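Local coordinates for carbohydrate binding module (Ruminococcus flavefaciens, PDB 4V1K), which probably binds plant cell-wall polysaccharide as a beta-sandwich module of a cellulosomal family 9 glycoside hydrolase, at residues Ile8-Val14 with Glu121-Val127; Ile48-Ile54 with Trp116-Asp120; Gln60-Ser64 with Gly108-Phe112. One frame throughout, in Å; residues are numbered along the deposited sequence.

Contact 1 (Ile8-Val14 with Glu121-Val127); sequences IKPNKKV and EFTIDSV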
loop_
_atom_site.group_PDB
_atom_site.type_symbol
_atom_site.label_atom_id
_atom_site.label_comp_id
_atom_site.label_asym_id
_atom_site.label_seq_id
_atom_site.Cartn_x
_atom_site.Cartn_y
_atom_site.Cartn_z
ATOM N N ILE A 8 -0.086 -9.943 4.693
ATOM C CA ILE A 8 -1.456 -10.393 4.435
ATOM C C ILE A 8 -1.599 -10.866 2.984
ATOM O O ILE A 8 -0.888 -10.363 2.100
ATOM C CB ILE A 8 -2.548 -9.323 4.767
ATOM C CG1 ILE A 8 -2.354 -8.050 3.931
ATOM C CG2 ILE A 8 -2.567 -9.031 6.274
ATOM C CD1 ILE A 8 -3.484 -7.052 4.051
ATOM N N LYS A 9 -2.536 -11.797 2.762
ATOM C CA LYS A 9 -2.816 -12.332 1.417
ATOM C C LYS A 9 -4.280 -12.076 1.049
ATOM O O LYS A 9 -5.155 -12.950 1.243
ATOM C CB LYS A 9 -2.480 -13.825 1.345
ATOM C CG LYS A 9 -0.993 -14.127 1.222
ATOM C CD LYS A 9 -0.784 -15.632 1.099
ATOM C CE LYS A 9 0.504 -16.024 0.392
ATOM N NZ LYS A 9 1.683 -16.136 1.300
ATOM N N PRO A 10 -4.563 -10.862 0.503
ATOM C CA PRO A 10 -5.994 -10.530 0.314
ATOM C C PRO A 10 -6.635 -11.147 -0.933
ATOM O O PRO A 10 -7.860 -11.198 -1.005
ATOM C CB PRO A 10 -6.014 -9.018 0.201
ATOM C CG PRO A 10 -4.629 -8.552 0.159
ATOM C CD PRO A 10 -3.678 -9.703 0.301
ATOM N N ASN A 11 -5.828 -11.587 -1.897
ATOM C CA ASN A 11 -6.347 -12.145 -3.173
ATOM C C ASN A 11 -7.437 -11.239 -3.738
ATOM O O ASN A 11 -8.571 -11.682 -4.048
ATOM C CB ASN A 11 -6.888 -13.577 -2.986
ATOM C CG ASN A 11 -7.163 -14.293 -4.313
ATOM O OD1 ASN A 11 -6.459 -14.094 -5.312
ATOM N ND2 ASN A 11 -8.189 -15.152 -4.324
ATOM N N LYS A 12 -7.124 -9.950 -3.809
ATOM C CA LYS A 12 -8.136 -8.970 -4.163
ATOM C C LYS A 12 -8.034 -8.577 -5.630
ATOM O O LYS A 12 -7.031 -7.998 -6.053
ATOM C CB LYS A 12 -8.009 -7.740 -3.276
ATOM C CG LYS A 12 -9.094 -6.705 -3.532
ATOM C CD LYS A 12 -8.978 -5.529 -2.581
ATOM C CE LYS A 12 -10.016 -4.463 -2.914
ATOM N NZ LYS A 12 -11.413 -4.969 -2.843
ATOM N N LYS A 13 -9.083 -8.870 -6.388
ATOM C CA LYS A 13 -9.176 -8.492 -7.825
ATOM C C LYS A 13 -9.555 -7.010 -7.964
ATOM O O LYS A 13 -10.525 -6.513 -7.339
ATOM C CB LYS A 13 -10.221 -9.353 -8.530
ATOM C CG LYS A 13 -10.448 -9.009 -9.994
ATOM C CD LYS A 13 -9.264 -9.358 -10.881
ATOM C CE LYS A 13 -9.475 -8.833 -12.297
ATOM N NZ LYS A 13 -10.759 -9.269 -12.941
ATOM N N VAL A 14 -8.772 -6.311 -8.761
ATOM C CA VAL A 14 -8.994 -4.894 -9.056
ATOM C C VAL A 14 -9.133 -4.682 -10.572
ATOM O O VAL A 14 -8.321 -5.175 -11.357
ATOM C CB VAL A 14 -7.839 -4.033 -8.546
ATOM C CG1 VAL A 14 -8.107 -2.528 -8.771
ATOM C CG2 VAL A 14 -7.625 -4.247 -7.060
ATOM N N GLU A 121 -6.759 -5.030 -15.415
ATOM C CA GLU A 121 -7.208 -6.022 -14.463
ATOM C C GLU A 121 -6.012 -6.695 -13.818
ATOM O O GLU A 121 -5.127 -7.237 -14.498
ATOM C CB GLU A 121 -8.122 -7.050 -15.138
ATOM C CG GLU A 121 -9.449 -6.425 -15.558
ATOM C CD GLU A 121 -10.445 -7.367 -16.206
ATOM O OE1 GLU A 121 -10.468 -8.583 -15.945
ATOM O OE2 GLU A 121 -11.265 -6.836 -16.989
ATOM N N PHE A 122 -5.972 -6.644 -12.491
ATOM C CA PHE A 122 -4.875 -7.293 -11.755
ATOM C C PHE A 122 -5.354 -7.749 -10.391
ATOM O O PHE A 122 -6.415 -7.334 -9.921
ATOM C CB PHE A 122 -3.664 -6.347 -11.636
ATOM C CG PHE A 122 -3.911 -5.136 -10.757
ATOM C CD1 PHE A 122 -4.522 -4.007 -11.279
ATOM C CD2 PHE A 122 -3.515 -5.105 -9.439
ATOM C CE1 PHE A 122 -4.756 -2.898 -10.508
ATOM C CE2 PHE A 122 -3.748 -3.981 -8.647
ATOM C CZ PHE A 122 -4.366 -2.873 -9.183
ATOM N N THR A 123 -4.566 -8.614 -9.768
ATOM C CA THR A 123 -4.838 -9.092 -8.403
ATOM C C THR A 123 -3.748 -8.654 -7.439
ATOM O O THR A 123 -2.537 -8.731 -7.756
ATOM C CB THR A 123 -4.963 -10.638 -8.379
ATOM O OG1 THR A 123 -6.010 -11.056 -9.270
ATOM C CG2 THR A 123 -5.315 -11.141 -6.973
ATOM N N ILE A 124 -4.182 -8.145 -6.285
ATOM C CA ILE A 124 -3.278 -7.893 -5.146
ATOM C C ILE A 124 -3.128 -9.221 -4.411
ATOM O O ILE A 124 -4.040 -9.670 -3.647
ATOM C CB ILE A 124 -3.816 -6.770 -4.208
ATOM C CG1 ILE A 124 -3.935 -5.457 -4.992
ATOM C CG2 ILE A 124 -2.918 -6.581 -2.975
ATOM C CD1 ILE A 124 -4.640 -4.349 -4.215
ATOM N N ASP A 125 -1.985 -9.859 -4.644
ATOM C CA ASP A 125 -1.725 -11.162 -4.043
ATOM C C ASP A 125 -1.284 -11.082 -2.585
ATOM O O ASP A 125 -1.696 -11.925 -1.761
ATOM C CB ASP A 125 -0.683 -11.915 -4.854
ATOM C CG ASP A 125 -1.154 -12.232 -6.279
ATOM O OD1 ASP A 125 -2.294 -12.697 -6.474
ATOM O OD2 ASP A 125 -0.349 -12.040 -7.202
ATOM N N SER A 126 -0.432 -10.107 -2.273
ATOM C CA SER A 126 -0.018 -9.884 -0.903
ATOM C C SER A 126 0.381 -8.430 -0.638
ATOM O O SER A 126 0.720 -7.704 -1.572
ATOM C CB SER A 126 1.115 -10.839 -0.520
ATOM O OG SER A 126 2.274 -10.654 -1.299
ATOM N N VAL A 127 0.307 -8.041 0.639
ATOM C CA VAL A 127 0.817 -6.768 1.124
ATOM C C VAL A 127 1.755 -7.114 2.290
ATOM O O VAL A 127 1.391 -7.898 3.173
ATOM C CB VAL A 127 -0.294 -5.790 1.558
ATOM C CG1 VAL A 127 0.331 -4.467 2.001
ATOM C CG2 VAL A 127 -1.319 -5.588 0.441
HETATM O O HOH W 1 -3.809 -14.244 -4.960
#
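Val14 lies over one face of the Phe122 ring. Val14 CB sits 4.0 Å from the centroid of the Phe122 ring and 22° off the normal, a CH-pi contact offset toward the rim. The two side chains run side by side and point the same way. The ring gets there because Phe122 places CG between its backbone N and carbonyl carbon (chi1 68°). Val14 CG2 turns to the next residue on this face and meets Ile124 CD1 at 4.1 Å. Farther along, Pro10 CG packs on Ile124 CG2, and Ile8 CG1 lies beside Val127 CB at 3.9 Å.

Lys13 and Thr123 are on the other face. The Lys13 chain bends at chi2 and chi4, and its CE passes over Glu121 CB. Lys13 NZ then forms a salt bridge with Glu121 OE1 at 3.1 Å, coming from above the carboxylate plane. A water donates to both Asn11 OD1 and Asp125 OD1. The other carboxylate oxygen of Asp125 bonds to Ser49.

The backbones form antiparallel ladders. Val14 N to Phe122 O is short and straight at 2.8 Å. Asn11 and Lys12 both face Ile124, a G1 beta bulge, and the register shifts by one between Ile8 and Lys12.

Strand 5-15 is an edge strand of a four-stranded antiparallel sheet, and strand 121-131 lies between it and strand 41-49. Phe122 and Ile124 continue onto Ile48 and Val46 of that strand. Ile8, Pro10, Lys12 and Val14 touch Phe28 or Ile26 of strand 25-29, which belongs to the second sheet.

Contact 2 (Ile48-Ile54 with Trp116-Asp120); sequences ISANKNI and WIDCD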
loop_
_atom_site.group_PDB
_atom_site.type_symbol
_atom_site.label_atom_id
_atom_site.label_comp_id
_atom_site.label_asym_id
_atom_site.label_seq_id
_atom_site.Cartn_x
_atom_site.Cartn_y
_atom_site.Cartn_z
ATOM N N ILE A 48 1.673 -7.877 -6.946
ATOM C CA ILE A 48 0.535 -7.977 -7.857
ATOM C C ILE A 48 0.809 -8.923 -9.010
ATOM O O ILE A 48 1.966 -9.162 -9.365
ATOM C CB ILE A 48 0.088 -6.596 -8.406
ATOM C CG1 ILE A 48 1.151 -5.947 -9.298
ATOM C CG2 ILE A 48 -0.297 -5.648 -7.295
ATOM C CD1 ILE A 48 0.674 -4.708 -10.049
ATOM N N SER A 49 -0.268 -9.434 -9.596
ATOM C CA SER A 49 -0.186 -10.314 -10.752
ATOM C C SER A 49 -1.353 -10.111 -11.699
ATOM O O SER A 49 -2.394 -9.537 -11.328
ATOM C CB SER A 49 -0.056 -11.769 -10.287
ATOM O OG SER A 49 -1.237 -12.262 -9.699
ATOM N N ALA A 50 -1.191 -10.578 -12.926
ATOM C CA ALA A 50 -2.179 -10.374 -13.964
ATOM C C ALA A 50 -2.075 -11.522 -14.963
ATOM O O ALA A 50 -1.187 -12.395 -14.848
ATOM C CB ALA A 50 -1.939 -9.032 -14.643
ATOM N N ASN A 51 -2.988 -11.537 -15.926
ATOM C CA ASN A 51 -2.997 -12.551 -16.965
ATOM C C ASN A 51 -2.204 -12.152 -18.216
ATOM O O ASN A 51 -2.184 -12.878 -19.211
ATOM C CB ASN A 51 -4.452 -12.885 -17.308
ATOM C CG ASN A 51 -5.123 -13.689 -16.211
ATOM O OD1 ASN A 51 -4.464 -14.441 -15.499
ATOM N ND2 ASN A 51 -6.424 -13.525 -16.060
ATOM N N LYS A 52 -1.559 -10.991 -18.161
ATOM C CA LYS A 52 -0.756 -10.483 -19.262
ATOM C C LYS A 52 0.300 -9.575 -18.657
ATOM O O LYS A 52 0.283 -9.318 -17.443
ATOM C CB LYS A 52 -1.648 -9.719 -20.238
ATOM C CG LYS A 52 -2.393 -8.562 -19.606
ATOM C CD LYS A 52 -3.400 -7.930 -20.563
ATOM C CE LYS A 52 -2.711 -6.979 -21.527
ATOM N NZ LYS A 52 -3.680 -6.081 -22.213
ATOM N N ASN A 53 1.227 -9.106 -19.475
ATOM C CA ASN A 53 2.290 -8.219 -18.968
ATOM C C ASN A 53 1.680 -6.945 -18.374
ATOM O O ASN A 53 0.801 -6.324 -18.966
ATOM C CB ASN A 53 3.319 -7.893 -20.060
ATOM C CG ASN A 53 4.126 -9.122 -20.476
ATOM O OD1 ASN A 53 4.189 -10.121 -19.746
ATOM N ND2 ASN A 53 4.747 -9.057 -21.643
ATOM N N ILE A 54 2.159 -6.557 -17.203
ATOM C CA ILE A 54 1.532 -5.489 -16.448
ATOM C C ILE A 54 1.848 -4.098 -16.972
ATOM O O ILE A 54 0.952 -3.274 -17.072
ATOM C CB ILE A 54 1.896 -5.622 -14.950
ATOM C CG1 ILE A 54 1.139 -6.827 -14.381
ATOM C CG2 ILE A 54 1.551 -4.351 -14.172
ATOM C CD1 ILE A 54 1.642 -7.315 -13.061
ATOM N N TRP A 116 -2.889 5.140 -12.254
ATOM C CA TRP A 116 -2.891 4.542 -13.596
ATOM C C TRP A 116 -2.235 3.197 -13.525
ATOM O O TRP A 116 -1.297 3.020 -12.761
ATOM C CB TRP A 116 -2.097 5.386 -14.573
ATOM C CG TRP A 116 -2.097 4.873 -15.987
ATOM C CD1 TRP A 116 -1.091 4.171 -16.617
ATOM C CD2 TRP A 116 -3.146 5.028 -16.953
ATOM N NE1 TRP A 116 -1.467 3.885 -17.911
ATOM C CE2 TRP A 116 -2.730 4.392 -18.129
ATOM C CE3 TRP A 116 -4.412 5.609 -16.915
ATOM C CZ2 TRP A 116 -3.519 4.375 -19.276
ATOM C CZ3 TRP A 116 -5.203 5.571 -18.061
ATOM C CH2 TRP A 116 -4.748 4.960 -19.223
ATOM N N ILE A 117 -2.717 2.242 -14.306
ATOM C CA ILE A 117 -1.956 1.017 -14.530
ATOM C C ILE A 117 -2.260 0.576 -15.966
ATOM O O ILE A 117 -3.417 0.630 -16.401
ATOM C CB ILE A 117 -2.260 -0.066 -13.441
ATOM C CG1 ILE A 117 -1.324 -1.275 -13.585
ATOM C CG2 ILE A 117 -3.728 -0.460 -13.452
ATOM C CD1 ILE A 117 -1.248 -2.164 -12.361
ATOM N N ASP A 118 -1.228 0.152 -16.709
ATOM C CA ASP A 118 -1.379 -0.165 -18.133
ATOM C C ASP A 118 -2.298 -1.391 -18.304
ATOM O O ASP A 118 -3.245 -1.352 -19.051
ATOM C CB ASP A 118 -0.024 -0.433 -18.763
ATOM C CG ASP A 118 0.762 0.834 -19.141
ATOM O OD1 ASP A 118 0.166 1.908 -19.411
ATOM O OD2 ASP A 118 2.022 0.739 -19.189
ATOM N N CYS A 119 -2.040 -2.462 -17.579
ATOM C CA CYS A 119 -2.906 -3.642 -17.605
ATOM C C CYS A 119 -4.110 -3.368 -16.689
ATOM O O CYS A 119 -3.947 -3.173 -15.478
ATOM C CB CYS A 119 -2.126 -4.856 -17.122
ATOM S SG CYS A 119 -3.097 -6.366 -17.023
ATOM N N ASP A 120 -5.309 -3.411 -17.207
ATOM C CA ASP A 120 -6.458 -2.872 -16.435
ATOM C C ASP A 120 -6.884 -3.733 -15.236
ATOM O O ASP A 120 -7.326 -3.224 -14.191
ATOM C CB ASP A 120 -7.649 -2.669 -17.367
ATOM C CG ASP A 120 -8.672 -1.715 -16.823
ATOM O OD1 ASP A 120 -8.272 -0.577 -16.490
ATOM O OD2 ASP A 120 -9.884 -2.067 -16.771
HETATM O O HOH W 2 -5.583 -4.174 -20.267
#
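In the conformer described, one of two, Cys119 SG is met by two side chains of the 50-54 turn. Lys52 CG and Ala50 CB lie 3.5 and 3.8 Å from Cys119 SG. The thiol reaches them because SG stands opposite the backbone N, with chi1 at 177°. Lys52 has its CG between the backbone N and the carbonyl carbon (chi1 58°), which lays the first part of its chain beside the sulfur. The chain then bends at chi3. Its NZ ends near a water that also accepts from Asp120 N, but the bond from NZ to that water is weak.

Ile117 makes the apolar part of the contact. A single methyl does the touching. CD1 of Ile117 meets CD1 of Ile48 tip to tip at 3.9 Å, and CG2 of Ile54 at 4.0 Å. Ile54 crosses it at a slant. Phe122 of strand 121-131 touches both Ile48 and Ile117, while Ile83 covers Ile48 and Ile54.

One backbone bond joins the segments. Cys119 N donates to Ile54 O at 3.1 Å, in the carbonyl plane but bent, with 138° at the hydrogen. Asp118 CB also lies against Ile54 O. The Asp118 carboxylate is shared: OD2 accepts from Lys56 N, and OD1 accepts from Trp116 NE1 at 3.0 Å. The acceptor lies in the indole plane, but NE1 comes from above the carboxylate plane, so the two groups are not coplanar.

The joint therefore combines a buried apolar cluster with one bent backbone bond at the ends of the two sheets. Asp118 probably limits rotation of the Trp116 ring. That exposed indole touches a bound butanetriol, consistent with a surface that could receive a sugar, though no ligand role is established.

Contact 3 (Gln60-Ser64 with Gly108-Phe112); sequences QFGTS and GEIKF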
loop_
_atom_site.group_PDB
_atom_site.type_symbol
_atom_site.label_atom_id
_atom_site.label_comp_id
_atom_site.label_asym_id
_atom_site.label_seq_id
_atom_site.Cartn_x
_atom_site.Cartn_y
_atom_site.Cartn_z
ATOM N N GLN A 60 0.444 6.325 -5.418
ATOM C CA GLN A 60 0.967 6.849 -4.162
ATOM C C GLN A 60 0.348 6.053 -3.042
ATOM O O GLN A 60 -0.775 5.544 -3.185
ATOM C CB GLN A 60 0.523 8.310 -3.935
ATOM C CG GLN A 60 1.366 9.347 -4.539
ATOM C CD GLN A 60 0.835 10.728 -4.359
ATOM O OE1 GLN A 60 -0.010 11.142 -5.118
ATOM N NE2 GLN A 60 1.376 11.477 -3.402
ATOM N N PHE A 61 1.064 5.997 -1.921
ATOM C CA PHE A 61 0.542 5.400 -0.684
ATOM C C PHE A 61 0.110 6.484 0.300
ATOM O O PHE A 61 0.696 7.570 0.366
ATOM C CB PHE A 61 1.573 4.496 0.007
ATOM C CG PHE A 61 1.878 3.218 -0.742
ATOM C CD1 PHE A 61 2.578 3.234 -1.941
ATOM C CD2 PHE A 61 1.475 2.005 -0.245
ATOM C CE1 PHE A 61 2.867 2.059 -2.614
ATOM C CE2 PHE A 61 1.772 0.824 -0.897
ATOM C CZ PHE A 61 2.475 0.842 -2.102
ATOM N N GLY A 62 -0.927 6.156 1.081
ATOM C CA GLY A 62 -1.318 6.968 2.220
ATOM C C GLY A 62 -1.508 6.120 3.470
ATOM O O GLY A 62 -1.694 4.904 3.383
ATOM N N THR A 63 -1.499 6.770 4.623
ATOM C CA THR A 63 -1.688 6.075 5.892
ATOM C C THR A 63 -2.392 6.942 6.929
ATOM O O THR A 63 -2.193 8.164 7.014
ATOM C CB THR A 63 -0.334 5.567 6.461
ATOM O OG1 THR A 63 -0.518 4.865 7.703
ATOM C CG2 THR A 63 0.638 6.735 6.677
ATOM N N SER A 64 -3.190 6.269 7.767
ATOM C CA SER A 64 -3.627 6.867 9.016
ATOM C C SER A 64 -2.397 7.253 9.874
ATOM O O SER A 64 -1.422 6.513 9.914
ATOM C CB SER A 64 -4.494 5.888 9.826
ATOM O OG SER A 64 -5.660 5.522 9.097
ATOM N N GLY A 108 -6.952 2.196 12.090
ATOM C CA GLY A 108 -6.012 2.764 11.143
ATOM C C GLY A 108 -5.767 1.854 9.943
ATOM O O GLY A 108 -5.741 0.616 10.083
ATOM N N GLU A 109 -5.506 2.481 8.796
ATOM C CA GLU A 109 -5.311 1.792 7.526
ATOM C C GLU A 109 -4.058 2.263 6.766
ATOM O O GLU A 109 -3.683 3.448 6.834
ATOM C CB GLU A 109 -6.513 2.026 6.576
ATOM C CG GLU A 109 -7.822 1.426 7.062
ATOM C CD GLU A 109 -8.982 1.567 6.113
ATOM O OE1 GLU A 109 -8.782 1.945 4.937
ATOM O OE2 GLU A 109 -10.116 1.227 6.544
ATOM N N ILE A 110 -3.517 1.341 5.955
ATOM C CA ILE A 110 -2.623 1.646 4.865
ATOM C C ILE A 110 -3.442 1.637 3.579
ATOM O O ILE A 110 -4.282 0.739 3.363
ATOM C CB ILE A 110 -1.408 0.651 4.823
ATOM C CG1 ILE A 110 -0.416 1.007 3.715
ATOM C CG2 ILE A 110 -1.858 -0.807 4.636
ATOM C CD1 ILE A 110 0.371 2.255 3.966
ATOM N N LYS A 111 -3.218 2.640 2.733
ATOM C CA LYS A 111 -3.981 2.824 1.475
ATOM C C LYS A 111 -3.039 2.812 0.256
ATOM O O LYS A 111 -2.026 3.520 0.230
ATOM C CB LYS A 111 -4.809 4.115 1.537
ATOM C CG LYS A 111 -5.826 4.122 2.677
ATOM C CD LYS A 111 -7.203 4.537 2.238
ATOM C CE LYS A 111 -8.131 4.646 3.418
ATOM N NZ LYS A 111 -9.469 4.114 3.054
ATOM N N PHE A 112 -3.383 1.973 -0.718
ATOM C CA PHE A 112 -2.626 1.766 -1.966
ATOM C C PHE A 112 -3.374 2.481 -3.079
ATOM O O PHE A 112 -4.462 2.055 -3.505
ATOM C CB PHE A 112 -2.521 0.257 -2.228
ATOM C CG PHE A 112 -1.951 -0.126 -3.571
ATOM C CD1 PHE A 112 -0.677 0.267 -3.942
ATOM C CD2 PHE A 112 -2.670 -0.956 -4.425
ATOM C CE1 PHE A 112 -0.139 -0.142 -5.161
ATOM C CE2 PHE A 112 -2.148 -1.348 -5.642
ATOM C CZ PHE A 112 -0.887 -0.941 -5.996
#
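Strands 60-64 and 109-112 run antiparallel at 165°, with Gly62 and Lys111 as a hydrogen-bonded pair joined both ways through their backbone N and O atoms. Phe61 and Phe112 form the next pair, on the buried face. Their rings meet obliquely, with planes at 52° and centroids 5.5 Å apart. The closest atoms are Phe61 CZ and Phe112 CD1 at 3.7 Å. Ile110 shares this face. Its CG1 lies opposite the backbone N (chi1 -177°), and the bend at chi2 brings Ile110 CD1 across to Gly62 O of the partner strand at 3.4 Å. The same methyl stands at the edge of the Phe61 ring, near its plane.

At the far end one of the two bonds passes to a side chain. Ser64 N donates to Glu109 O at 3.0 Å. In return, Glu109 N donates to Ser64 OG at 3.1 Å, a nearly straight bond. Within the second strand, Lys111 NZ forms a salt bridge with Glu109 OE1 at 3.0 Å, on the syn side but out of the carboxylate plane.

The aromatic layer extends beyond the pair. Phe61 meets Trp92, Phe112 meets Tyr57, and both side chains reach Val46 of the opposing sheet.

The chemistry is divided between the faces. Rings and aliphatic groups fill the core of the sandwich, where the Thr63 hydroxyl is the polar group, satisfied by Ser64 O and Tyr30. The Lys111-Glu109 ion pair is on the other side. The Ser64 hydroxyl takes the place of a backbone carbonyl and so carries the pairing on to Glu109 N.

How the contacts relate
From the N terminus, strand 5-15 enters first. Its pairing with strand 121-131 in contact 1 closes the longest loop and brings the two ends of the module together. Contact 2 lies within that loop, closing a shorter one from the end of strand 41-49 to the turn after strand 116-117. Contact 3 is innermost and pairs strands 55-64 and 109-114. The three loops nest and none cross. Contact 1 belongs to the four-stranded sheet and contact 3 to the other, while contact 2 joins both at one end. A backbone bond from Thr123 to Ser49 links contacts 1 and 2. Ile124 packs on Phe112 between contacts 1 and 3.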